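Local coordinates for B-type Cna protein (Enterococcus faecium, PDB 6FWY) that is of unknown function but carries a thioester domain of the kind found in LPXTG-anchored bacterial surface proteins, and probably takes part in surface attachment, at residues 158-164 / 176-182. Residues are numbered along the deposited sequence; the frame is centred on the assembly and turned at random.
Sequences EFSITAS and TYKTASN
Ile161 and Tyr177 meet on the packed face of an antiparallel beta hairpin, whose strands 159-169 and 172-181 form one margin of a five-stranded sheet. CG2 of Ile161 lies 3.8 Å from CB of Tyr177, and the two side chains cross at a slant. With CG beside its own backbone N (chi1 -61°), the tyrosine brings CE2 to 3.7 Å from CB of Ala163. Leu273 touches both Ile161 and Tyr177 from strand 258-277, and Phe235 meets the tyrosine ring edge-to-face, so this side of the hairpin is closed by the neighbouring sheet.

The other face, with Ser160, Thr162, Lys178 and Ala180, is looser and wetter. There one water links the two strands: it lies 2.8 Å from Ser160 OG and 2.7 Å from Thr162 OG1, and donates to Lys178 O. That carbonyl also accepts the N-H of Thr162, part of the paired backbone bonds that hold the strands in register.

At the 158/182 end, side chains extend the ladder. Ser181 OG donates to Glu158 O at 2.8 Å, almost straight in line with the carbonyl. The carboxylate of Glu158 stacks on the amide of Asn182, their planes 13° apart, and a water joins them through a weak bond to OE2. Finally, Glu158 N donates to Asn182 OD1 at 2.9 Å, approaching from above the amide plane, 46° out of it.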
loop_
_atom_site.group_PDB
_atom_site.type_symbol
_atom_site.label_atom_id
_atom_site.label_comp_id
_atom_site.label_asym_id
_atom_site.label_seq_id
_atom_site.Cartn_x
_atom_site.Cartn_y
_atom_site.Cartn_z
ATOM N N GLU A 158 -7.215 7.527 -2.393
ATOM C CA GLU A 158 -8.189 8.464 -2.941
ATOM C C GLU A 158 -8.843 9.169 -1.756
ATOM O O GLU A 158 -9.216 8.516 -0.770
ATOM C CB GLU A 158 -9.273 7.737 -3.745
ATOM C CG GLU A 158 -8.790 6.901 -4.925
ATOM C CD GLU A 158 -9.887 5.997 -5.504
ATOM O OE1 GLU A 158 -10.996 5.912 -4.899
ATOM O OE2 GLU A 158 -9.673 5.365 -6.588
ATOM N N PHE A 159 -8.983 10.489 -1.846
ATOM C CA PHE A 159 -9.732 11.260 -0.856
ATOM C C PHE A 159 -10.377 12.482 -1.491
ATOM O O PHE A 159 -9.724 13.242 -2.210
ATOM C CB PHE A 159 -8.829 11.663 0.310
ATOM C CG PHE A 159 -9.488 12.572 1.304
ATOM C CD1 PHE A 159 -10.734 12.256 1.855
ATOM C CD2 PHE A 159 -8.863 13.734 1.702
ATOM C CE1 PHE A 159 -11.346 13.092 2.778
ATOM C CE2 PHE A 159 -9.467 14.583 2.612
ATOM C CZ PHE A 159 -10.712 14.258 3.167
ATOM N N SER A 160 -11.665 12.670 -1.211
ATOM C CA SER A 160 -12.392 13.823 -1.709
ATOM C C SER A 160 -13.469 14.298 -0.731
ATOM O O SER A 160 -14.065 13.503 0.004
ATOM C CB SER A 160 -13.032 13.492 -3.053
ATOM O OG SER A 160 -13.997 12.473 -2.901
ATOM N N ILE A 161 -13.678 15.615 -0.740
ATOM C CA ILE A 161 -14.817 16.254 -0.110
ATOM C C ILE A 161 -15.546 16.987 -1.220
ATOM O O ILE A 161 -14.957 17.804 -1.897
ATOM C CB ILE A 161 -14.365 17.229 0.999
ATOM C CG1 ILE A 161 -13.651 16.453 2.109
ATOM C CG2 ILE A 161 -15.555 18.027 1.534
ATOM C CD1 ILE A 161 -13.045 17.282 3.195
ATOM N N THR A 162 -16.831 16.695 -1.387
ATOM C CA THR A 162 -17.639 17.240 -2.477
ATOM C C THR A 162 -18.957 17.813 -1.942
ATOM O O THR A 162 -19.667 17.143 -1.199
ATOM C CB THR A 162 -17.930 16.138 -3.521
ATOM O OG1 THR A 162 -16.714 15.434 -3.806
ATOM C CG2 THR A 162 -18.488 16.722 -4.826
ATOM N N ALA A 163 -19.262 19.050 -2.310
ATOM C CA ALA A 163 -20.513 19.715 -1.933
ATOM C C ALA A 163 -21.645 18.967 -2.607
ATOM O O ALA A 163 -21.554 18.658 -3.796
ATOM C CB ALA A 163 -20.508 21.167 -2.378
ATOM N N SER A 164 -22.676 18.636 -1.834
ATOM C CA SER A 164 -23.852 17.915 -2.339
ATOM C C SER A 164 -25.090 18.798 -2.418
ATOM O O SER A 164 -25.839 18.716 -3.394
ATOM C CB SER A 164 -24.128 16.678 -1.479
ATOM O OG SER A 164 -24.207 17.028 -0.108
ATOM N N THR A 176 -23.964 21.155 2.921
ATOM C CA THR A 176 -23.668 19.739 3.124
ATOM C C THR A 176 -22.610 19.271 2.124
ATOM O O THR A 176 -22.626 19.667 0.969
ATOM C CB THR A 176 -24.950 18.889 3.048
ATOM O OG1 THR A 176 -25.882 19.397 4.006
ATOM C CG2 THR A 176 -24.673 17.405 3.342
ATOM N N TYR A 177 -21.691 18.430 2.596
ATOM C CA TYR A 177 -20.582 17.883 1.803
ATOM C C TYR A 177 -20.502 16.368 1.992
ATOM O O TYR A 177 -20.787 15.876 3.068
ATOM C CB TYR A 177 -19.254 18.518 2.232
ATOM C CG TYR A 177 -19.200 20.007 2.049
ATOM C CD1 TYR A 177 -19.711 20.860 3.038
ATOM C CD2 TYR A 177 -18.655 20.579 0.899
ATOM C CE1 TYR A 177 -19.671 22.231 2.888
ATOM C CE2 TYR A 177 -18.616 21.960 0.732
ATOM C CZ TYR A 177 -19.128 22.785 1.731
ATOM O OH TYR A 177 -19.104 24.155 1.604
ATOM N N LYS A 178 -20.161 15.637 0.935
ATOM C CA LYS A 178 -19.863 14.193 1.004
ATOM C C LYS A 178 -18.356 13.929 1.048
ATOM O O LYS A 178 -17.620 14.484 0.243
ATOM C CB LYS A 178 -20.470 13.456 -0.199
ATOM C CG LYS A 178 -21.972 13.316 -0.049
ATOM C CD LYS A 178 -22.691 12.873 -1.292
ATOM C CE LYS A 178 -24.167 12.855 -0.951
ATOM N NZ LYS A 178 -25.054 12.679 -2.139
ATOM N N THR A 179 -17.929 13.076 1.973
ATOM C CA THR A 179 -16.553 12.592 2.035
ATOM C C THR A 179 -16.478 11.236 1.342
ATOM O O THR A 179 -17.453 10.472 1.365
ATOM C CB THR A 179 -16.026 12.415 3.469
ATOM O OG1 THR A 179 -16.794 11.422 4.142
ATOM C CG2 THR A 179 -16.082 13.716 4.234
ATOM N N ALA A 180 -15.323 10.944 0.740
ATOM C CA ALA A 180 -15.084 9.657 0.103
ATOM C C ALA A 180 -13.610 9.267 0.155
ATOM O O ALA A 180 -12.732 10.113 0.021
ATOM C CB ALA A 180 -15.576 9.667 -1.344
ATOM N N SER A 181 -13.355 7.977 0.356
ATOM C CA SER A 181 -12.000 7.433 0.367
ATOM C C SER A 181 -12.018 5.925 0.135
ATOM O O SER A 181 -12.963 5.236 0.514
ATOM C CB SER A 181 -11.299 7.737 1.696
ATOM O OG SER A 181 -9.922 7.374 1.658
ATOM N N ASN A 182 -10.947 5.425 -0.476
ATOM C CA ASN A 182 -10.720 3.985 -0.573
ATOM C C ASN A 182 -9.916 3.419 0.606
ATOM O O ASN A 182 -9.570 2.253 0.593
ATOM C CB ASN A 182 -10.057 3.629 -1.898
ATOM C CG ASN A 182 -8.630 4.135 -1.998
ATOM O OD1 ASN A 182 -8.243 5.081 -1.307
ATOM N ND2 ASN A 182 -7.846 3.521 -2.879
HETATM O O HOH W 1 -9.391 2.435 -5.253
HETATM O O HOH W 2 -16.479 13.375 -2.103
#